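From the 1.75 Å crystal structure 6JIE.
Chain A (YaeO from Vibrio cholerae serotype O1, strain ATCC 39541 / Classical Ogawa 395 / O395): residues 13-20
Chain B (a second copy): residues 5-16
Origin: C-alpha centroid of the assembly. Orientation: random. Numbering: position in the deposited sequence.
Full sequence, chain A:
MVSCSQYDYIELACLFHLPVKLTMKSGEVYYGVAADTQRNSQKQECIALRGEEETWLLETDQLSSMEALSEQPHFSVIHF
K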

ATOM      1  N   ALA A  13       9.980  -7.885   1.918  1.00 14.22           N
ATOM      2  CA  ALA A  13       8.765  -7.181   1.515  1.00 13.13           C
ATOM      3  C   ALA A  13       7.713  -7.207   2.616  1.00 18.60           C
ATOM      4  O   ALA A  13       7.029  -6.209   2.859  1.00 13.86           O
ATOM      5  CB  ALA A  13       8.187  -7.789   0.233  1.00 12.13           C
ATOM      6  N   CYS A  14       7.558  -8.343   3.283  1.00 11.06           N
ATOM      7  CA  CYS A  14       6.622  -8.416   4.399  1.00  9.60           C
ATOM      8  C   CYS A  14       7.106  -7.608   5.600  1.00 13.40           C
ATOM      9  O   CYS A  14       6.297  -6.964   6.282  1.00 15.04           O
ATOM     10  CB  CYS A  14       6.409  -9.876   4.786  1.00 16.12           C
ATOM     11  SG  CYS A  14       5.587 -10.828   3.494  1.00 14.95           S
ATOM     12  N   LEU A  15       8.414  -7.650   5.897  1.00 13.53           N
ATOM     13  CA  LEU A  15       8.941  -6.930   7.055  1.00 14.44           C
ATOM     14  C   LEU A  15       8.595  -5.451   6.981  1.00 15.84           C
ATOM     15  O   LEU A  15       8.196  -4.841   7.981  1.00 16.32           O
ATOM     16  CB  LEU A  15      10.462  -7.117   7.145  1.00 13.97           C
ATOM     17  CG  LEU A  15      11.187  -6.444   8.298  1.00 15.62           C
ATOM     18  CD1 LEU A  15      10.753  -7.096   9.604  1.00 23.14           C
ATOM     19  CD2 LEU A  15      12.699  -6.532   8.101  1.00 17.13           C
ATOM     20  N   PHE A  16       8.730  -4.860   5.799  1.00 11.80           N
ATOM     21  CA  PHE A  16       8.478  -3.440   5.593  1.00 14.84           C
ATOM     22  C   PHE A  16       7.087  -3.151   5.028  1.00 13.48           C
ATOM     23  O   PHE A  16       6.795  -1.999   4.699  1.00 12.52           O
ATOM     24  CB  PHE A  16       9.546  -2.863   4.658  1.00 13.80           C
ATOM     25  CG  PHE A  16      10.962  -2.968   5.206  1.00 16.13           C
ATOM     26  CD1 PHE A  16      11.246  -2.573   6.504  1.00 15.35           C
ATOM     27  CD2 PHE A  16      11.989  -3.463   4.427  1.00 14.20           C
ATOM     28  CE1 PHE A  16      12.548  -2.647   7.020  1.00 16.67           C
ATOM     29  CE2 PHE A  16      13.298  -3.550   4.943  1.00 16.01           C
ATOM     30  CZ  PHE A  16      13.559  -3.148   6.241  1.00 17.22           C
ATOM     31  N   HIS A  17       6.231  -4.161   4.895  1.00 10.26           N
ATOM     32  CA  HIS A  17       4.892  -4.014   4.310  1.00 11.96           C
ATOM     33  C   HIS A  17       4.942  -3.251   2.992  1.00 15.16           C
ATOM     34  O   HIS A  17       4.268  -2.237   2.797  1.00 12.87           O
ATOM     35  CB  HIS A  17       3.931  -3.343   5.289  1.00 12.00           C
ATOM     36  CG  HIS A  17       3.660  -4.177   6.499  1.00 13.79           C
ATOM     37  ND1 HIS A  17       3.334  -5.512   6.411  1.00 19.07           N
ATOM     38  CD2 HIS A  17       3.694  -3.883   7.819  1.00 18.53           C
ATOM     39  CE1 HIS A  17       3.153  -6.000   7.624  1.00 18.86           C
ATOM     40  NE2 HIS A  17       3.364  -5.032   8.497  1.00 18.77           N
ATOM     41  N   LEU A  18       5.744  -3.764   2.094  1.00  8.64           N
ATOM     42  CA  LEU A  18       5.952  -3.052   0.845  1.00 10.76           C
ATOM     43  C   LEU A  18       4.783  -3.280  -0.106  1.00 10.52           C
ATOM     44  O   LEU A  18       4.266  -4.392  -0.188  1.00  9.64           O
ATOM     45  CB  LEU A  18       7.235  -3.524   0.175  1.00  9.18           C
ATOM     46  CG  LEU A  18       8.540  -3.204   0.903  1.00  9.86           C
ATOM     47  CD1 LEU A  18       9.721  -3.625   0.035  1.00 13.32           C
ATOM     48  CD2 LEU A  18       8.620  -1.721   1.232  1.00 11.24           C
ATOM     49  N   PRO A  19       4.386  -2.256  -0.869  1.00  9.29           N
ATOM     50  CA  PRO A  19       3.434  -2.477  -1.962  1.00  8.69           C
ATOM     51  C   PRO A  19       4.120  -3.225  -3.094  1.00 13.00           C
ATOM     52  O   PRO A  19       5.181  -2.810  -3.563  1.00 11.19           O
ATOM     53  CB  PRO A  19       3.042  -1.059  -2.383  1.00  8.46           C
ATOM     54  CG  PRO A  19       4.244  -0.223  -2.028  1.00 12.59           C
ATOM     55  CD  PRO A  19       4.802  -0.849  -0.766  1.00 13.03           C
ATOM     56  N   VAL A  20       3.513  -4.337  -3.527  1.00 10.34           N
ATOM     57  CA  VAL A  20       4.126  -5.194  -4.536  1.00  8.39           C
ATOM     58  C   VAL A  20       3.089  -5.706  -5.519  1.00 10.96           C
ATOM     59  O   VAL A  20       1.905  -5.832  -5.203  1.00 10.30           O
ATOM     60  CB  VAL A  20       4.873  -6.404  -3.935  1.00  8.41           C
ATOM     61  CG1 VAL A  20       6.083  -5.926  -3.112  1.00  9.68           C
ATOM     62  CG2 VAL A  20       3.960  -7.258  -3.089  1.00 10.57           C
TER
ATOM     63  N   SER B   5       5.920  -4.625  12.862  1.00 55.03           N
ATOM     64  CA  SER B   5       5.907  -3.804  11.656  1.00 56.40           C
ATOM     65  C   SER B   5       4.707  -2.856  11.655  1.00 56.96           C
ATOM     66  O   SER B   5       3.752  -3.051  12.407  1.00 61.78           O
ATOM     67  CB  SER B   5       5.890  -4.690  10.411  1.00 53.26           C
ATOM     68  OG  SER B   5       6.947  -5.635  10.438  1.00 54.86           O
ATOM     69  N   GLN B   6       4.762  -1.825  10.809  1.00 54.02           N
ATOM     70  CA  GLN B   6       3.736  -0.791  10.774  1.00 49.39           C
ATOM     71  C   GLN B   6       3.391  -0.455   9.328  1.00 37.90           C
ATOM     72  O   GLN B   6       4.281  -0.342   8.479  1.00 45.01           O
ATOM     73  CB  GLN B   6       4.201   0.475  11.520  1.00 55.86           C
ATOM     74  CG  GLN B   6       4.602   0.241  12.986  1.00 60.52           C
ATOM     75  CD  GLN B   6       6.112   0.207  13.198  1.00 65.50           C
ATOM     76  OE1 GLN B   6       6.876   0.735  12.390  1.00 67.24           O
ATOM     77  NE2 GLN B   6       6.543  -0.413  14.293  1.00 67.92           N
ATOM     78  N   TYR B   7       2.099  -0.288   9.051  1.00 34.43           N
ATOM     79  CA  TYR B   7       1.624   0.008   7.703  1.00 29.14           C
ATOM     80  C   TYR B   7       1.631   1.510   7.430  1.00 27.47           C
ATOM     81  O   TYR B   7       1.357   2.321   8.320  1.00 32.08           O
ATOM     82  CB  TYR B   7       0.208  -0.535   7.494  1.00 30.89           C
ATOM     83  CG  TYR B   7       0.107  -2.043   7.453  1.00 36.62           C
ATOM     84  CD1 TYR B   7       0.010  -2.789   8.623  1.00 33.32           C
ATOM     85  CD2 TYR B   7       0.089  -2.718   6.242  1.00 40.53           C
ATOM     86  CE1 TYR B   7      -0.096  -4.176   8.585  1.00 38.80           C
ATOM     87  CE2 TYR B   7      -0.014  -4.098   6.192  1.00 39.63           C
ATOM     88  CZ  TYR B   7      -0.108  -4.823   7.364  1.00 40.44           C
ATOM     89  OH  TYR B   7      -0.211  -6.197   7.300  1.00 42.35           O
ATOM     90  N   ASP B   8       1.952   1.873   6.189  1.00 18.09           N
ATOM     91  CA  ASP B   8       1.820   3.252   5.711  1.00 16.38           C
ATOM     92  C   ASP B   8       0.442   3.389   5.081  1.00 15.33           C
ATOM     93  O   ASP B   8       0.242   3.043   3.911  1.00 17.85           O
ATOM     94  CB  ASP B   8       2.927   3.594   4.720  1.00 31.44           C
ATOM     95  CG  ASP B   8       3.020   5.082   4.434  1.00 36.54           C
ATOM     96  OD1 ASP B   8       2.032   5.805   4.698  1.00 23.95           O
ATOM     97  OD2 ASP B   8       4.087   5.522   3.944  1.00 38.04           O
ATOM     98  N   TYR B   9      -0.522   3.895   5.850  1.00 15.89           N
ATOM     99  CA  TYR B   9      -1.883   3.962   5.326  1.00 15.49           C
ATOM    100  C   TYR B   9      -2.056   5.066   4.301  1.00 14.72           C
ATOM    101  O   TYR B   9      -2.961   4.977   3.471  1.00 11.44           O
ATOM    102  CB  TYR B   9      -2.884   4.109   6.471  1.00 13.06           C
ATOM    103  CG  TYR B   9      -3.068   2.773   7.159  1.00 17.63           C
ATOM    104  CD1 TYR B   9      -3.772   1.744   6.536  1.00 24.99           C
ATOM    105  CD2 TYR B   9      -2.486   2.518   8.389  1.00 27.15           C
ATOM    106  CE1 TYR B   9      -3.913   0.492   7.140  1.00 23.79           C
ATOM    107  CE2 TYR B   9      -2.632   1.290   9.007  1.00 24.00           C
ATOM    108  CZ  TYR B   9      -3.339   0.278   8.376  1.00 26.72           C
ATOM    109  OH  TYR B   9      -3.473  -0.938   8.982  1.00 29.92           O
ATOM    110  N   ILE B  10      -1.215   6.096   4.331  1.00 12.67           N
ATOM    111  CA  ILE B  10      -1.249   7.093   3.266  1.00 10.41           C
ATOM    112  C   ILE B  10      -0.809   6.461   1.956  1.00 12.29           C
ATOM    113  O   ILE B  10      -1.475   6.613   0.927  1.00 13.52           O
ATOM    114  CB  ILE B  10      -0.372   8.300   3.629  1.00 10.49           C
ATOM    115  CG1 ILE B  10      -0.901   8.956   4.894  1.00 16.56           C
ATOM    116  CG2 ILE B  10      -0.360   9.307   2.488  1.00 14.33           C
ATOM    117  CD1 ILE B  10      -0.050  10.111   5.353  1.00 20.59           C
ATOM    118  N   GLU B  11       0.292   5.701   1.997  1.00 13.98           N
ATOM    119  CA  GLU B  11       0.783   4.999   0.820  1.00 14.00           C
ATOM    120  C   GLU B  11      -0.264   4.024   0.296  1.00 16.94           C
ATOM    121  O   GLU B  11      -0.535   3.975  -0.907  1.00 13.00           O
ATOM    122  CB  GLU B  11       2.084   4.275   1.171  1.00 20.30           C
ATOM    123  CG  GLU B  11       2.736   3.477   0.058  1.00 22.98           C
ATOM    124  CD  GLU B  11       3.955   2.744   0.558  1.00 27.86           C
ATOM    125  OE1 GLU B  11       3.791   1.780   1.339  1.00 25.76           O
ATOM    126  OE2 GLU B  11       5.083   3.153   0.202  1.00 29.95           O
ATOM    127  N   LEU B  12      -0.871   3.252   1.202  1.00 16.45           N
ATOM    128  CA  LEU B  12      -1.881   2.267   0.832  1.00 13.67           C
ATOM    129  C   LEU B  12      -3.119   2.924   0.227  1.00 11.70           C
ATOM    130  O   LEU B  12      -3.700   2.407  -0.737  1.00 16.38           O
ATOM    131  CB  LEU B  12      -2.239   1.444   2.072  1.00 16.99           C
ATOM    132  CG  LEU B  12      -3.344   0.396   2.018  1.00 22.59           C
ATOM    133  CD1 LEU B  12      -3.038  -0.688   3.026  1.00 30.52           C
ATOM    134  CD2 LEU B  12      -4.678   1.021   2.336  1.00 22.90           C
ATOM    135  N   ALA B  13      -3.560   4.049   0.790  1.00 14.87           N
ATOM    136  CA  ALA B  13      -4.706   4.750   0.230  1.00 11.72           C
ATOM    137  C   ALA B  13      -4.433   5.190  -1.202  1.00 16.53           C
ATOM    138  O   ALA B  13      -5.310   5.099  -2.069  1.00 13.31           O
ATOM    139  CB  ALA B  13      -5.064   5.962   1.099  1.00 11.35           C
ATOM    140  N   CYS B  14      -3.220   5.673  -1.467  1.00  9.69           N
ATOM    141  CA  CYS B  14      -2.868   6.099  -2.816  1.00  9.91           C
ATOM    142  C   CYS B  14      -2.732   4.903  -3.751  1.00 14.96           C
ATOM    143  O   CYS B  14      -3.157   4.970  -4.911  1.00 19.23           O
ATOM    144  CB  CYS B  14      -1.582   6.922  -2.782  1.00 17.13           C
ATOM    145  SG  CYS B  14      -1.741   8.491  -1.901  1.00 13.64           S
ATOM    146  N   LEU B  15      -2.153   3.797  -3.253  1.00 16.55           N
ATOM    147  CA  LEU B  15      -1.980   2.576  -4.038  1.00 15.22           C
ATOM    148  C   LEU B  15      -3.296   2.100  -4.630  1.00 17.88           C
ATOM    149  O   LEU B  15      -3.355   1.696  -5.796  1.00 17.39           O
ATOM    150  CB  LEU B  15      -1.391   1.471  -3.156  1.00 14.39           C
ATOM    151  CG  LEU B  15      -1.273   0.071  -3.755  1.00 16.20           C
ATOM    152  CD1 LEU B  15      -0.361   0.121  -4.957  1.00 23.51           C
ATOM    153  CD2 LEU B  15      -0.774  -0.927  -2.715  1.00 17.32           C
ATOM    154  N   PHE B  16      -4.351   2.116  -3.831  1.00 12.93           N
ATOM    155  CA  PHE B  16      -5.661   1.622  -4.237  1.00 13.78           C
ATOM    156  C   PHE B  16      -6.606   2.740  -4.655  1.00 15.67           C
ATOM    157  O   PHE B  16      -7.782   2.475  -4.931  1.00 14.94           O
ATOM    158  CB  PHE B  16      -6.299   0.844  -3.092  1.00 15.61           C
ATOM    159  CG  PHE B  16      -5.540  -0.391  -2.700  1.00 15.17           C
ATOM    160  CD1 PHE B  16      -5.122  -1.302  -3.660  1.00 16.71           C
ATOM    161  CD2 PHE B  16      -5.260  -0.651  -1.380  1.00 15.33           C
ATOM    162  CE1 PHE B  16      -4.445  -2.460  -3.307  1.00 18.28           C
ATOM    163  CE2 PHE B  16      -4.568  -1.812  -1.021  1.00 16.83           C
ATOM    164  CZ  PHE B  16      -4.163  -2.709  -1.989  1.00 19.88           C
TER
HETATM  165  O   HOH W   1       5.481  -8.142   8.734  1.00 37.23           O
HETATM  166  O   HOH W   2       6.333   0.237   6.240  1.00 42.35           O
HETATM  167  O   HOH W   3       5.684   0.474   3.053  1.00 18.42           O
HETATM  168  O   HOH W   4       2.520  -0.398   3.848  1.00 27.27           O

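A helix that ends leaves carbonyl groups without partners from its own backbone, and a neighbouring chain can exploit them. The contact between two copies of YaeO is a compact example, in which 393 Å² of surface, both sides summed, is buried between the helix end, the following turn and the start of a strand in chain A, and the approach to a helix and one side of that helix in chain B.

The chain B stretch opens with S5(B), whose CA-to-CB bond points toward chain A. With chi1 in the m well, OG donates a hydrogen bond to the carbonyl O of L15(A) at 2.9 Å, the sole direct hydrogen bond between the stretches. Serine suits this place because its short side chain brings a donor to an exposed helix end while its CB packs 3.2 Å from NE2 of H17(A). Water 1 adds a second link, donating to C14(A) O at 2.8 Å and, weakly, to S5(B) OG at 3.4 Å.

The CA-to-CB bond of Q6(B) points away from chain A, and its backbone makes the contact. Its carbonyl O lies at the edge of the H17(A) ring, 3.6 Å from CD2, and water 2 lies within donating reach of Q6(B) O and of F16(A) O, though it has more acceptors around it than protons to give.

At Y7(B) the contact becomes aromatic. The CA-to-CB bond points sideways, yet the end of the side chain comes nearer, and its ring stacks face-to-face on that of H17(A), with centroids 3.8 Å apart and planes at 10°. H17(A) is the residue most covered by the other stretch, losing 107 Å². Its positive phi and psi (48/56) accompany the turn out of the helix, and its CA-to-CB bond points toward chain B. A flat imidazole can thus offer a face to tyrosine and still use its polar rim: ND1 is hydrogen-bonded elsewhere in the structure, as is Y7(B) OH.

D8(B) serves its own chain, capping the helix through weak bonds to OD1 from I10(B) N at 3.3 Å and E11(B) N at 3.2 Å. Its backbone N also makes a weak bond to water 4, which donates to H17(A) O at 2.7 Å.

Within the helix, E11(B) and L15(B) stand one turn apart, and both direct their CA-to-CB bonds toward chain A. The extended first part of the glutamate side chain carries OE1 to 3.5 Å from P19(A) CD; water 3 sits within donating reach of E11(B) OE1 and H17(A) O. L15(B) closes the contact with CD2 3.8 Å from P19(A) CB, an apolar pairing well suited to the compact proline ring, which is itself buried and gives up 66 Å² to chain B.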